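Local coordinates for type IV pilus biogenesis protein PilB (Streptococcus sanguinis, PDB 7B7P) that serves as a bimodular minor pilin of type IV pili with a direct role in adhesion, carrying a metal-binding von Willebrand factor A-like module, at residues A[203-214]-A[230-241]; A[261-269]-A[319-327]. One frame throughout, in Å; residues are numbered along the deposited sequence.

Contact 1: A[203-214]-A[230-241]; sequences IKDLAEIGNISV and FSNLDNGTNTII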
ATOM      1  N   ILE A 203       4.247 -14.049   3.360  1.00 75.37           N
ATOM      2  CA  ILE A 203       5.493 -13.668   4.027  1.00 79.16           C
ATOM      3  C   ILE A 203       6.685 -13.827   3.079  1.00 81.85           C
ATOM      4  O   ILE A 203       7.514 -12.919   2.935  1.00 78.25           O
ATOM      5  CB  ILE A 203       5.687 -14.497   5.310  1.00 78.88           C
ATOM      6  CG1 ILE A 203       4.741 -14.030   6.420  1.00 77.39           C
ATOM      7  CG2 ILE A 203       7.149 -14.433   5.767  1.00 82.43           C
ATOM      8  CD1 ILE A 203       4.837 -12.561   6.749  1.00 78.16           C
ATOM      9  N   LYS A 204       6.800 -14.992   2.431  1.00 79.86           N
ATOM     10  CA  LYS A 204       7.893 -15.191   1.484  1.00 80.13           C
ATOM     11  C   LYS A 204       7.839 -14.160   0.364  1.00 85.66           C
ATOM     12  O   LYS A 204       8.880 -13.672  -0.094  1.00 91.23           O
ATOM     13  CB  LYS A 204       7.852 -16.606   0.919  1.00 81.71           C
ATOM     14  CG  LYS A 204       8.069 -17.693   1.967  1.00 86.54           C
ATOM     15  CD  LYS A 204       7.431 -19.018   1.537  1.00 88.31           C
ATOM     16  CE  LYS A 204       8.251 -20.210   2.016  1.00 84.86           C
ATOM     17  NZ  LYS A 204       7.386 -21.370   2.374  1.00 87.12           N
ATOM     18  N   ASP A 205       6.630 -13.780  -0.062  1.00 82.49           N
ATOM     19  CA  ASP A 205       6.511 -12.744  -1.079  1.00 83.45           C
ATOM     20  C   ASP A 205       6.955 -11.380  -0.548  1.00 85.32           C
ATOM     21  O   ASP A 205       7.629 -10.626  -1.260  1.00 86.99           O
ATOM     22  CB  ASP A 205       5.076 -12.692  -1.606  1.00 81.24           C
ATOM     23  CG  ASP A 205       4.991 -12.095  -2.996  1.00 89.70           C
ATOM     24  OD1 ASP A 205       6.042 -12.062  -3.684  1.00 97.22           O
ATOM     25  OD2 ASP A 205       3.886 -11.661  -3.406  1.00 91.20           O
ATOM     26  N   LEU A 206       6.584 -11.040   0.697  1.00 84.99           N
ATOM     27  CA  LEU A 206       7.044  -9.780   1.287  1.00 82.95           C
ATOM     28  C   LEU A 206       8.561  -9.763   1.445  1.00 85.35           C
ATOM     29  O   LEU A 206       9.194  -8.715   1.258  1.00 84.49           O
ATOM     30  CB  LEU A 206       6.384  -9.545   2.644  1.00 81.24           C
ATOM     31  CG  LEU A 206       4.926  -9.081   2.691  1.00 75.42           C
ATOM     32  CD1 LEU A 206       4.524  -8.898   4.136  1.00 76.69           C
ATOM     33  CD2 LEU A 206       4.703  -7.810   1.900  1.00 74.03           C
ATOM     34  N   ALA A 207       9.156 -10.913   1.791  1.00 81.76           N
ATOM     35  CA  ALA A 207      10.606 -11.000   1.967  1.00 85.67           C
ATOM     36  C   ALA A 207      11.363 -10.382   0.794  1.00 86.32           C
ATOM     37  O   ALA A 207      12.351  -9.664   0.991  1.00 93.68           O
ATOM     38  CB  ALA A 207      11.021 -12.459   2.162  1.00 77.38           C
ATOM     39  N   GLU A 208      10.873 -10.594  -0.431  1.00 92.55           N
ATOM     40  CA  GLU A 208      11.592 -10.152  -1.625  1.00 92.56           C
ATOM     41  C   GLU A 208      11.793  -8.641  -1.651  1.00 91.78           C
ATOM     42  O   GLU A 208      12.810  -8.154  -2.160  1.00 92.31           O
ATOM     43  CB  GLU A 208      10.846 -10.609  -2.871  1.00 93.16           C
ATOM     44  CG  GLU A 208      10.886 -12.101  -3.094  1.00 91.85           C
ATOM     45  CD  GLU A 208       9.957 -12.526  -4.210  1.00104.88           C
ATOM     46  OE1 GLU A 208       9.681 -13.744  -4.323  1.00102.81           O
ATOM     47  OE2 GLU A 208       9.498 -11.633  -4.968  1.00105.48           O
ATOM     48  N   ILE A 209      10.836  -7.878  -1.118  1.00 89.72           N
ATOM     49  CA  ILE A 209      10.997  -6.427  -1.062  1.00 88.51           C
ATOM     50  C   ILE A 209      12.252  -6.041  -0.283  1.00 93.55           C
ATOM     51  O   ILE A 209      12.887  -5.018  -0.581  1.00 92.06           O
ATOM     52  CB  ILE A 209       9.738  -5.773  -0.454  1.00 89.84           C
ATOM     53  CG1 ILE A 209       8.467  -6.375  -1.064  1.00 88.99           C
ATOM     54  CG2 ILE A 209       9.759  -4.275  -0.668  1.00 83.07           C
ATOM     55  CD1 ILE A 209       7.201  -5.616  -0.725  1.00 78.57           C
ATOM     56  N   GLY A 210      12.638  -6.844   0.714  1.00 91.43           N
ATOM     57  CA  GLY A 210      13.732  -6.496   1.608  1.00 92.57           C
ATOM     58  C   GLY A 210      13.432  -5.343   2.553  1.00 91.22           C
ATOM     59  O   GLY A 210      12.607  -4.478   2.242  1.00 89.29           O
ATOM     60  N   ASN A 211      14.090  -5.325   3.715  1.00 89.82           N
ATOM     61  CA  ASN A 211      14.006  -4.204   4.655  1.00 91.70           C
ATOM     62  C   ASN A 211      12.584  -4.049   5.199  1.00 85.91           C
ATOM     63  O   ASN A 211      12.015  -2.953   5.253  1.00 81.92           O
ATOM     64  CB  ASN A 211      14.497  -2.909   4.005  1.00 94.25           C
ATOM     65  CG  ASN A 211      15.678  -2.316   4.727  1.00 97.30           C
ATOM     66  OD1 ASN A 211      16.226  -2.926   5.654  1.00102.40           O
ATOM     67  ND2 ASN A 211      16.079  -1.116   4.316  1.00101.93           N
ATOM     68  N   ILE A 212      12.021  -5.169   5.631  1.00 83.18           N
ATOM     69  CA  ILE A 212      10.591  -5.266   5.858  1.00 81.39           C
ATOM     70  C   ILE A 212      10.373  -6.221   7.022  1.00 81.89           C
ATOM     71  O   ILE A 212      10.773  -7.388   6.959  1.00 82.91           O
ATOM     72  CB  ILE A 212       9.854  -5.732   4.588  1.00 81.25           C
ATOM     73  CG1 ILE A 212       8.387  -6.057   4.858  1.00 79.11           C
ATOM     74  CG2 ILE A 212      10.590  -6.885   3.912  1.00 85.74           C
ATOM     75  CD1 ILE A 212       7.538  -5.927   3.589  1.00 75.30           C
ATOM     76  N   SER A 213       9.786  -5.713   8.102  1.00 77.28           N
ATOM     77  CA  SER A 213       9.521  -6.532   9.272  1.00 78.59           C
ATOM     78  C   SER A 213       8.024  -6.651   9.526  1.00 69.33           C
ATOM     79  O   SER A 213       7.222  -5.818   9.099  1.00 70.65           O
ATOM     80  CB  SER A 213      10.244  -5.990  10.515  1.00 78.34           C
ATOM     81  OG  SER A 213      10.301  -4.588  10.484  1.00 84.22           O
ATOM     82  N   VAL A 214       7.658  -7.727  10.207  1.00 70.85           N
ATOM     83  CA  VAL A 214       6.270  -8.108  10.394  1.00 71.39           C
ATOM     84  C   VAL A 214       6.086  -8.587  11.830  1.00 73.38           C
ATOM     85  O   VAL A 214       7.030  -9.052  12.474  1.00 71.05           O
ATOM     86  CB  VAL A 214       5.856  -9.208   9.382  1.00 74.10           C
ATOM     87  CG1 VAL A 214       6.299  -8.854   7.961  1.00 71.08           C
ATOM     88  CG2 VAL A 214       6.463 -10.539   9.769  1.00 75.66           C
ATOM     89  N   PHE A 230       8.646  -7.491  16.125  1.00 71.67           N
ATOM     90  CA  PHE A 230       8.720  -7.510  14.666  1.00 75.40           C
ATOM     91  C   PHE A 230       9.954  -8.272  14.187  1.00 77.47           C
ATOM     92  O   PHE A 230      11.087  -7.888  14.505  1.00 83.49           O
ATOM     93  CB  PHE A 230       8.740  -6.083  14.121  1.00 71.29           C
ATOM     94  CG  PHE A 230       7.399  -5.415  14.138  1.00 71.01           C
ATOM     95  CD1 PHE A 230       6.812  -5.025  15.343  1.00 70.05           C
ATOM     96  CD2 PHE A 230       6.712  -5.192  12.954  1.00 69.81           C
ATOM     97  CE1 PHE A 230       5.559  -4.411  15.362  1.00 70.89           C
ATOM     98  CE2 PHE A 230       5.451  -4.573  12.959  1.00 73.86           C
ATOM     99  CZ  PHE A 230       4.876  -4.186  14.171  1.00 72.16           C
ATOM    100  N   SER A 231       9.735  -9.339  13.408  1.00 77.30           N
ATOM    101  CA  SER A 231      10.822 -10.050  12.733  1.00 76.68           C
ATOM    102  C   SER A 231      11.197  -9.333  11.447  1.00 79.88           C
ATOM    103  O   SER A 231      10.338  -9.100  10.590  1.00 80.50           O
ATOM    104  CB  SER A 231      10.426 -11.488  12.384  1.00 79.44           C
ATOM    105  OG  SER A 231       9.743 -12.150  13.429  1.00 84.46           O
ATOM    106  N   ASN A 232      12.478  -9.002  11.295  1.00 83.70           N
ATOM    107  CA  ASN A 232      12.982  -8.614   9.985  1.00 86.78           C
ATOM    108  C   ASN A 232      13.141  -9.870   9.136  1.00 89.71           C
ATOM    109  O   ASN A 232      13.789 -10.835   9.558  1.00 91.89           O
ATOM    110  CB  ASN A 232      14.313  -7.873  10.100  1.00 88.18           C
ATOM    111  CG  ASN A 232      14.705  -7.177   8.808  1.00 91.34           C
ATOM    112  OD1 ASN A 232      14.267  -7.559   7.720  1.00 93.50           O
ATOM    113  ND2 ASN A 232      15.542  -6.155   8.919  1.00 92.45           N
ATOM    114  N   LEU A 233      12.530  -9.870   7.952  1.00 89.29           N
ATOM    115  CA  LEU A 233      12.592 -11.056   7.106  1.00 93.78           C
ATOM    116  C   LEU A 233      13.962 -11.248   6.466  1.00 95.43           C
ATOM    117  O   LEU A 233      14.300 -12.376   6.094  1.00 99.55           O
ATOM    118  CB  LEU A 233      11.511 -10.994   6.026  1.00 90.58           C
ATOM    119  CG  LEU A 233      10.093 -10.690   6.511  1.00 84.57           C
ATOM    120  CD1 LEU A 233       9.182 -10.468   5.323  1.00 79.92           C
ATOM    121  CD2 LEU A 233       9.568 -11.798   7.402  1.00 79.00           C
ATOM    122  N   ASP A 234      14.758 -10.179   6.337  1.00 97.00           N
ATOM    123  CA  ASP A 234      16.116 -10.316   5.819  1.00 97.30           C
ATOM    124  C   ASP A 234      17.011 -11.118   6.753  1.00 98.95           C
ATOM    125  O   ASP A 234      18.088 -11.558   6.334  1.00101.79           O
ATOM    126  CB  ASP A 234      16.736  -8.943   5.568  1.00 94.61           C
ATOM    127  CG  ASP A 234      16.015  -8.169   4.478  1.00 98.82           C
ATOM    128  OD1 ASP A 234      15.008  -8.689   3.945  1.00 99.71           O
ATOM    129  OD2 ASP A 234      16.457  -7.045   4.147  1.00 97.74           O
ATOM    130  N   ASN A 235      16.596 -11.310   8.003  1.00 93.87           N
ATOM    131  CA  ASN A 235      17.284 -12.184   8.939  1.00 95.59           C
ATOM    132  C   ASN A 235      16.597 -13.530   9.072  1.00 98.04           C
ATOM    133  O   ASN A 235      16.967 -14.316   9.948  1.00 96.35           O
ATOM    134  CB  ASN A 235      17.390 -11.537  10.326  1.00 93.80           C
ATOM    135  CG  ASN A 235      17.916 -10.105  10.284  1.00101.58           C
ATOM    136  OD1 ASN A 235      18.425  -9.633   9.260  1.00102.05           O
ATOM    137  ND2 ASN A 235      17.807  -9.410  11.414  1.00100.34           N
ATOM    138  N   GLY A 236      15.590 -13.806   8.251  1.00 95.56           N
ATOM    139  CA  GLY A 236      14.938 -15.094   8.348  1.00 98.55           C
ATOM    140  C   GLY A 236      13.425 -15.094   8.314  1.00100.98           C
ATOM    141  O   GLY A 236      12.758 -14.658   9.262  1.00103.03           O
ATOM    142  N   THR A 237      12.882 -15.592   7.199  1.00 99.59           N
ATOM    143  CA  THR A 237      11.483 -15.992   7.095  1.00 97.62           C
ATOM    144  C   THR A 237      11.100 -17.006   8.163  1.00 98.50           C
ATOM    145  O   THR A 237       9.908 -17.196   8.429  1.00 92.39           O
ATOM    146  CB  THR A 237      11.220 -16.602   5.716  1.00101.91           C
ATOM    147  OG1 THR A 237      11.708 -17.950   5.697  1.00106.61           O
ATOM    148  CG2 THR A 237      11.945 -15.812   4.638  1.00106.00           C
ATOM    149  N   ASN A 238      12.089 -17.609   8.822  1.00101.16           N
ATOM    150  CA  ASN A 238      11.894 -18.896   9.480  1.00 97.14           C
ATOM    151  C   ASN A 238      11.115 -18.767  10.780  1.00 96.77           C
ATOM    152  O   ASN A 238      10.246 -19.599  11.074  1.00 94.94           O
ATOM    153  CB  ASN A 238      13.252 -19.538   9.748  1.00100.73           C
ATOM    154  CG  ASN A 238      13.242 -21.015   9.509  1.00106.55           C
ATOM    155  OD1 ASN A 238      12.849 -21.795  10.381  1.00110.00           O
ATOM    156  ND2 ASN A 238      13.668 -21.419   8.316  1.00102.92           N
ATOM    157  N   THR A 239      11.422 -17.746  11.578  1.00 95.41           N
ATOM    158  CA  THR A 239      10.849 -17.700  12.915  1.00 97.47           C
ATOM    159  C   THR A 239       9.356 -17.384  12.878  1.00 94.93           C
ATOM    160  O   THR A 239       8.597 -17.897  13.712  1.00 93.43           O
ATOM    161  CB  THR A 239      11.625 -16.697  13.770  1.00 96.14           C
ATOM    162  OG1 THR A 239      11.056 -15.388  13.635  1.00100.59           O
ATOM    163  CG2 THR A 239      13.084 -16.656  13.315  1.00 96.04           C
ATOM    164  N   ILE A 240       8.903 -16.578  11.913  1.00 87.28           N
ATOM    165  CA  ILE A 240       7.477 -16.259  11.874  1.00 89.93           C
ATOM    166  C   ILE A 240       6.675 -17.386  11.220  1.00 88.32           C
ATOM    167  O   ILE A 240       5.564 -17.703  11.664  1.00 83.68           O
ATOM    168  CB  ILE A 240       7.231 -14.901  11.188  1.00 82.23           C
ATOM    169  CG1 ILE A 240       5.731 -14.605  11.185  1.00 84.33           C
ATOM    170  CG2 ILE A 240       7.780 -14.890   9.775  1.00 83.96           C
ATOM    171  CD1 ILE A 240       5.384 -13.147  11.368  1.00 83.19           C
ATOM    172  N   ILE A 241       7.214 -18.012  10.165  1.00 88.63           N
ATOM    173  CA  ILE A 241       6.493 -19.113   9.528  1.00 85.33           C
ATOM    174  C   ILE A 241       6.269 -20.235  10.525  1.00 86.07           C
ATOM    175  O   ILE A 241       5.252 -20.938  10.472  1.00 84.60           O
ATOM    176  CB  ILE A 241       7.247 -19.615   8.286  1.00 86.60           C
ATOM    177  CG1 ILE A 241       7.265 -18.556   7.196  1.00 84.67           C
ATOM    178  CG2 ILE A 241       6.605 -20.883   7.747  1.00 85.51           C
ATOM    179  CD1 ILE A 241       7.799 -19.080   5.875  1.00 85.89           C
TER

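Contact 2: A[261-269]-A[319-327]; sequences GLRYGMISL and YDLSPTLGY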
ATOM      1  N   GLY A 261      -8.330  -6.004  18.017  1.00 54.55           N
ATOM      2  CA  GLY A 261      -7.238  -6.462  17.184  1.00 54.07           C
ATOM      3  C   GLY A 261      -6.490  -5.303  16.561  1.00 56.50           C
ATOM      4  O   GLY A 261      -5.251  -5.287  16.530  1.00 56.64           O
ATOM      5  N   LEU A 262      -7.242  -4.307  16.071  1.00 55.44           N
ATOM      6  CA  LEU A 262      -6.646  -3.145  15.431  1.00 56.42           C
ATOM      7  C   LEU A 262      -5.848  -2.324  16.431  1.00 57.70           C
ATOM      8  O   LEU A 262      -4.813  -1.735  16.079  1.00 56.89           O
ATOM      9  CB  LEU A 262      -7.742  -2.291  14.778  1.00 54.48           C
ATOM     10  CG  LEU A 262      -7.220  -1.096  13.962  1.00 57.97           C
ATOM     11  CD1 LEU A 262      -6.476  -1.563  12.692  1.00 59.57           C
ATOM     12  CD2 LEU A 262      -8.341  -0.142  13.603  1.00 54.42           C
ATOM     13  N   ARG A 263      -6.320  -2.269  17.679  1.00 55.51           N
ATOM     14  CA  ARG A 263      -5.587  -1.555  18.717  1.00 59.15           C
ATOM     15  C   ARG A 263      -4.217  -2.177  18.929  1.00 55.88           C
ATOM     16  O   ARG A 263      -3.198  -1.476  18.940  1.00 58.31           O
ATOM     17  CB  ARG A 263      -6.392  -1.540  20.026  1.00 58.19           C
ATOM     18  CG  ARG A 263      -5.653  -0.867  21.192  1.00 57.33           C
ATOM     19  CD  ARG A 263      -6.601  -0.609  22.366  1.00 58.70           C
ATOM     20  NE  ARG A 263      -7.098  -1.839  23.003  1.00 62.45           N
ATOM     21  CZ  ARG A 263      -7.190  -1.987  24.327  1.00 65.33           C
ATOM     22  NH1 ARG A 263      -6.809  -0.991  25.126  1.00 58.81           N
ATOM     23  NH2 ARG A 263      -7.655  -3.112  24.854  1.00 59.84           N
ATOM     24  N   TYR A 264      -4.170  -3.502  19.101  1.00 59.50           N
ATOM     25  CA  TYR A 264      -2.875  -4.155  19.273  1.00 55.82           C
ATOM     26  C   TYR A 264      -1.989  -3.919  18.056  1.00 59.80           C
ATOM     27  O   TYR A 264      -0.815  -3.559  18.192  1.00 59.94           O
ATOM     28  CB  TYR A 264      -3.064  -5.641  19.504  1.00 55.30           C
ATOM     29  CG  TYR A 264      -3.432  -6.030  20.929  1.00 62.34           C
ATOM     30  CD1 TYR A 264      -4.502  -5.427  21.583  1.00 59.97           C
ATOM     31  CD2 TYR A 264      -2.735  -7.035  21.599  1.00 59.99           C
ATOM     32  CE1 TYR A 264      -4.861  -5.798  22.858  1.00 62.61           C
ATOM     33  CE2 TYR A 264      -3.084  -7.413  22.882  1.00 57.08           C
ATOM     34  CZ  TYR A 264      -4.150  -6.794  23.504  1.00 63.91           C
ATOM     35  OH  TYR A 264      -4.524  -7.148  24.782  1.00 68.00           O
ATOM     36  N   GLY A 265      -2.554  -4.077  16.854  1.00 57.26           N
ATOM     37  CA  GLY A 265      -1.781  -3.842  15.650  1.00 52.10           C
ATOM     38  C   GLY A 265      -1.187  -2.457  15.593  1.00 55.88           C
ATOM     39  O   GLY A 265       0.017  -2.295  15.394  1.00 57.02           O
ATOM     40  N   MET A 266      -2.019  -1.430  15.795  1.00 56.99           N
ATOM     41  CA  MET A 266      -1.544  -0.062  15.588  1.00 60.92           C
ATOM     42  C   MET A 266      -0.548   0.374  16.661  1.00 60.30           C
ATOM     43  O   MET A 266       0.407   1.106  16.359  1.00 59.00           O
ATOM     44  CB  MET A 266      -2.721   0.916  15.531  1.00 55.29           C
ATOM     45  CG  MET A 266      -3.616   0.713  14.316  1.00 58.62           C
ATOM     46  SD  MET A 266      -4.807   2.038  14.128  1.00 60.77           S
ATOM     47  CE  MET A 266      -5.191   1.914  12.360  1.00 54.06           C
ATOM     48  N   ILE A 267      -0.759  -0.013  17.924  1.00 59.35           N
ATOM     49  CA  ILE A 267       0.197   0.456  18.926  1.00 64.47           C
ATOM     50  C   ILE A 267       1.544  -0.226  18.735  1.00 60.62           C
ATOM     51  O   ILE A 267       2.592   0.414  18.865  1.00 63.35           O
ATOM     52  CB  ILE A 267      -0.321   0.303  20.373  1.00 64.23           C
ATOM     53  CG1 ILE A 267       0.633   1.035  21.326  1.00 70.11           C
ATOM     54  CG2 ILE A 267      -0.413  -1.126  20.805  1.00 60.96           C
ATOM     55  CD1 ILE A 267       0.017   1.382  22.681  1.00 69.60           C
ATOM     56  N   SER A 268       1.550  -1.515  18.373  1.00 64.07           N
ATOM     57  CA  SER A 268       2.835  -2.157  18.075  1.00 64.16           C
ATOM     58  C   SER A 268       3.518  -1.510  16.868  1.00 65.39           C
ATOM     59  O   SER A 268       4.745  -1.420  16.828  1.00 69.22           O
ATOM     60  CB  SER A 268       2.652  -3.659  17.859  1.00 63.24           C
ATOM     61  OG  SER A 268       2.019  -3.949  16.627  1.00 65.06           O
ATOM     62  N   LEU A 269       2.746  -1.002  15.908  1.00 65.25           N
ATOM     63  CA  LEU A 269       3.346  -0.294  14.780  1.00 67.32           C
ATOM     64  C   LEU A 269       3.911   1.061  15.206  1.00 70.98           C
ATOM     65  O   LEU A 269       4.931   1.522  14.665  1.00 63.23           O
ATOM     66  CB  LEU A 269       2.310  -0.111  13.667  1.00 62.80           C
ATOM     67  CG  LEU A 269       2.007  -1.285  12.738  1.00 64.88           C
ATOM     68  CD1 LEU A 269       0.891  -0.852  11.792  1.00 61.17           C
ATOM     69  CD2 LEU A 269       3.259  -1.729  11.944  1.00 62.76           C
ATOM     70  N   TYR A 319     -15.378   3.472  24.922  1.00 59.59           N
ATOM     71  CA  TYR A 319     -14.497   2.452  24.396  1.00 57.34           C
ATOM     72  C   TYR A 319     -13.192   2.408  25.172  1.00 59.46           C
ATOM     73  O   TYR A 319     -12.691   3.423  25.652  1.00 61.48           O
ATOM     74  CB  TYR A 319     -14.267   2.684  22.909  1.00 59.80           C
ATOM     75  CG  TYR A 319     -15.577   2.506  22.182  1.00 59.76           C
ATOM     76  CD1 TYR A 319     -16.275   1.308  22.266  1.00 56.31           C
ATOM     77  CD2 TYR A 319     -16.139   3.540  21.461  1.00 55.87           C
ATOM     78  CE1 TYR A 319     -17.495   1.148  21.637  1.00 55.93           C
ATOM     79  CE2 TYR A 319     -17.363   3.394  20.819  1.00 55.83           C
ATOM     80  CZ  TYR A 319     -18.030   2.203  20.914  1.00 57.19           C
ATOM     81  OH  TYR A 319     -19.234   2.076  20.289  1.00 61.77           O
ATOM     82  N   ASP A 320     -12.666   1.198  25.322  1.00 58.65           N
ATOM     83  CA  ASP A 320     -11.333   0.980  25.853  1.00 52.16           C
ATOM     84  C   ASP A 320     -10.286   1.387  24.830  1.00 59.65           C
ATOM     85  O   ASP A 320      -9.852   0.578  23.995  1.00 62.02           O
ATOM     86  CB  ASP A 320     -11.153  -0.493  26.234  1.00 53.60           C
ATOM     87  CG  ASP A 320      -9.842  -0.760  26.955  1.00 53.89           C
ATOM     88  OD1 ASP A 320      -9.075   0.187  27.221  1.00 55.78           O
ATOM     89  OD2 ASP A 320      -9.565  -1.938  27.228  1.00 61.97           O
ATOM     90  N   LEU A 321      -9.880   2.642  24.898  1.00 59.50           N
ATOM     91  CA  LEU A 321      -8.824   3.208  24.075  1.00 58.21           C
ATOM     92  C   LEU A 321      -7.491   3.314  24.808  1.00 54.94           C
ATOM     93  O   LEU A 321      -6.652   4.130  24.428  1.00 58.37           O
ATOM     94  CB  LEU A 321      -9.251   4.586  23.595  1.00 57.22           C
ATOM     95  CG  LEU A 321     -10.602   4.551  22.913  1.00 59.55           C
ATOM     96  CD1 LEU A 321     -10.954   5.979  22.475  1.00 53.20           C
ATOM     97  CD2 LEU A 321     -10.518   3.581  21.712  1.00 53.92           C
ATOM     98  N   SER A 322      -7.283   2.542  25.865  1.00 56.38           N
ATOM     99  CA  SER A 322      -6.054   2.718  26.623  1.00 60.19           C
ATOM    100  C   SER A 322      -4.855   2.135  25.863  1.00 62.37           C
ATOM    101  O   SER A 322      -4.973   1.121  25.173  1.00 61.78           O
ATOM    102  CB  SER A 322      -6.157   2.045  27.995  1.00 62.24           C
ATOM    103  OG  SER A 322      -4.850   1.903  28.550  1.00 66.27           O
ATOM    104  N   PRO A 323      -3.675   2.751  25.999  1.00 64.89           N
ATOM    105  CA  PRO A 323      -2.458   2.093  25.522  1.00 62.60           C
ATOM    106  C   PRO A 323      -2.062   0.920  26.380  1.00 68.00           C
ATOM    107  O   PRO A 323      -1.165   0.167  25.988  1.00 67.37           O
ATOM    108  CB  PRO A 323      -1.405   3.205  25.580  1.00 64.51           C
ATOM    109  CG  PRO A 323      -2.160   4.466  25.801  1.00 61.71           C
ATOM    110  CD  PRO A 323      -3.395   4.093  26.526  1.00 66.11           C
ATOM    111  N   THR A 324      -2.710   0.741  27.532  1.00 69.75           N
ATOM    112  CA  THR A 324      -2.496  -0.421  28.385  1.00 69.87           C
ATOM    113  C   THR A 324      -3.426  -1.523  27.903  1.00 67.14           C
ATOM    114  O   THR A 324      -4.650  -1.363  27.908  1.00 69.75           O
ATOM    115  CB  THR A 324      -2.766  -0.081  29.859  1.00 76.70           C
ATOM    116  OG1 THR A 324      -1.775   0.848  30.326  1.00 69.34           O
ATOM    117  CG2 THR A 324      -2.716  -1.343  30.718  1.00 69.34           C
ATOM    118  N   LEU A 325      -2.858  -2.630  27.476  1.00 68.41           N
ATOM    119  CA  LEU A 325      -3.615  -3.637  26.749  1.00 66.75           C
ATOM    120  C   LEU A 325      -4.107  -4.683  27.739  1.00 67.16           C
ATOM    121  O   LEU A 325      -3.313  -5.427  28.318  1.00 75.19           O
ATOM    122  CB  LEU A 325      -2.756  -4.253  25.647  1.00 59.42           C
ATOM    123  CG  LEU A 325      -2.079  -3.200  24.777  1.00 64.43           C
ATOM    124  CD1 LEU A 325      -1.152  -3.890  23.801  1.00 63.23           C
ATOM    125  CD2 LEU A 325      -3.117  -2.310  24.050  1.00 57.39           C
ATOM    126  N   GLY A 326      -5.410  -4.737  27.946  1.00 73.06           N
ATOM    127  CA  GLY A 326      -5.940  -5.698  28.888  1.00 65.52           C
ATOM    128  C   GLY A 326      -7.345  -6.088  28.515  1.00 64.94           C
ATOM    129  O   GLY A 326      -8.060  -5.354  27.826  1.00 68.09           O
ATOM    130  N   TYR A 327      -7.734  -7.262  28.995  1.00 71.49           N
ATOM    131  CA  TYR A 327      -9.061  -7.811  28.801  1.00 66.18           C
ATOM    132  C   TYR A 327      -9.670  -8.161  30.155  1.00 67.82           C
ATOM    133  O   TYR A 327      -8.974  -8.644  31.050  1.00 70.46           O
ATOM    134  CB  TYR A 327      -9.008  -9.068  27.904  1.00 57.82           C
ATOM    135  CG  TYR A 327     -10.331  -9.771  27.870  1.00 62.27           C
ATOM    136  CD1 TYR A 327     -11.425  -9.175  27.259  1.00 60.66           C
ATOM    137  CD2 TYR A 327     -10.519 -10.997  28.514  1.00 62.95           C
ATOM    138  CE1 TYR A 327     -12.669  -9.794  27.248  1.00 59.17           C
ATOM    139  CE2 TYR A 327     -11.760 -11.623  28.504  1.00 61.60           C
ATOM    140  CZ  TYR A 327     -12.826 -11.006  27.858  1.00 61.89           C
ATOM    141  OH  TYR A 327     -14.060 -11.587  27.839  1.00 65.93           O
TER
HETATM  142  O   HOH W   1      -7.464  -6.596  25.233  1.00 59.31           O

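Contact 1: A[203-214]-A[230-241]
Leu233 packs against Ala207 and Ile203, reaching from the 3-10 turn into the angle between helix 203-209 and strand 212-214. Its CB meets Ala207 CB at 4.2 Å; the CA atoms of Ala207 and Leu233 are 5.5 Å apart, a spacing that suits a small alanine. Leu233 CG comes within 3.4 Å of Ile212 O, which accepts a nearly straight bond from Leu233 N (175°). CG stands anti to the carbonyl carbon (chi1 -50°), and the methyls part there: CD1 packs on the helix backbone, 3.6 Å from Ala207 N, and against Leu206 CB and Ile212 CG2, while CD2 touches Ile203 CG2 (3.9 Å) and Val214 CG2. A forked leucine suits a site with two walls. Ile240 and Ile241 extend the apolar patch over Ile203 and Lys204.

Beside these apolar contacts, Asp234 reaches the helix-to-strand turn. Its OD2 accepts from Asn211 N (3.0 Å), approached from above the carboxylate plane, next to Gly210, which leaves helical geometry with a positive phi, easy for glycine. Asn232 OD1 accepts from Asp234 N in an Asx turn, which probably helps set the backbone carrying the aspartate. Val214 and Ser231 make an antiparallel hydrogen-bonded pair (Val214 N to Ser231 O 3.0 Å, Ser231 N to Val214 O 2.9 Å).

On its other edge strand 212-219 runs parallel to strand 162-169, whose Phe166 packs against Ile203 and Leu206, and Ile209 leans on helix 402-424.

Contact 2: A[261-269]-A[319-327]
Ser322 O takes a hydrogen bond of 2.8 Å from Arg263 NH1, the donor tilted slightly from the carbonyl plane. The same guanidinium offers NH2 to Asp320 OD2 in a salt bridge whose hydrogen bond is weak (3.3 Å), the two planes being turned 64° apart. Asp320 also pairs with Arg331, and Arg263 with Asp260. Leu325 CD2 lies over one face of the guanidinium and Asp320 O over the opposite one, both toward the rim, so the flat group is flanked on both sides as well as bonded at its edge. An extended start carries it off the helix, and a bend at chi3 turns it toward Ser322 O and Asp320.

Leu325 CD1 sits 4.0 Å from the centroid of the Tyr264 ring, 4° off the normal, a CH-pi contact, and Leu325 CB touches Tyr264 CZ at 3.6 Å. The tyrosine hydroxyl joins a water that donates weakly to Gly326 O. One turn on from Arg263, Ile267 CD1 meets Pro323 CB (3.7 Å).

An Asx turn at Asp320 and an ST turn at Ser322 shape this irregular segment, which rests on a helix of a von Willebrand factor A-like fold, in which helices flank a central, largely parallel sheet.

In the fold
After an N-terminal part and strand 162-169, the chain runs along helix 191-209, turns into strand 212-219 and returns through strands 223-228 and 230-232; contact 1 closes this short loop of 15 intervening residues. Helix 238-245 leads on to helix 258-270, where contact 2 opens. Its loop, 49 residues, takes in strands 276-283, 289-291, 302-305 and 311-314 before 319-327 returns to the helix. The contacts stand in series, neither nested nor crossing, with centres about 24 Å apart. Phe230 bridges them, packing on Ser268 and Leu269. Contact 1 ties helix 191-209 to strand 230-232 and the start of helix 238-245 at an edge of the main sheet; contact 2 joins helix 258-270 to the loop before strand 332-335.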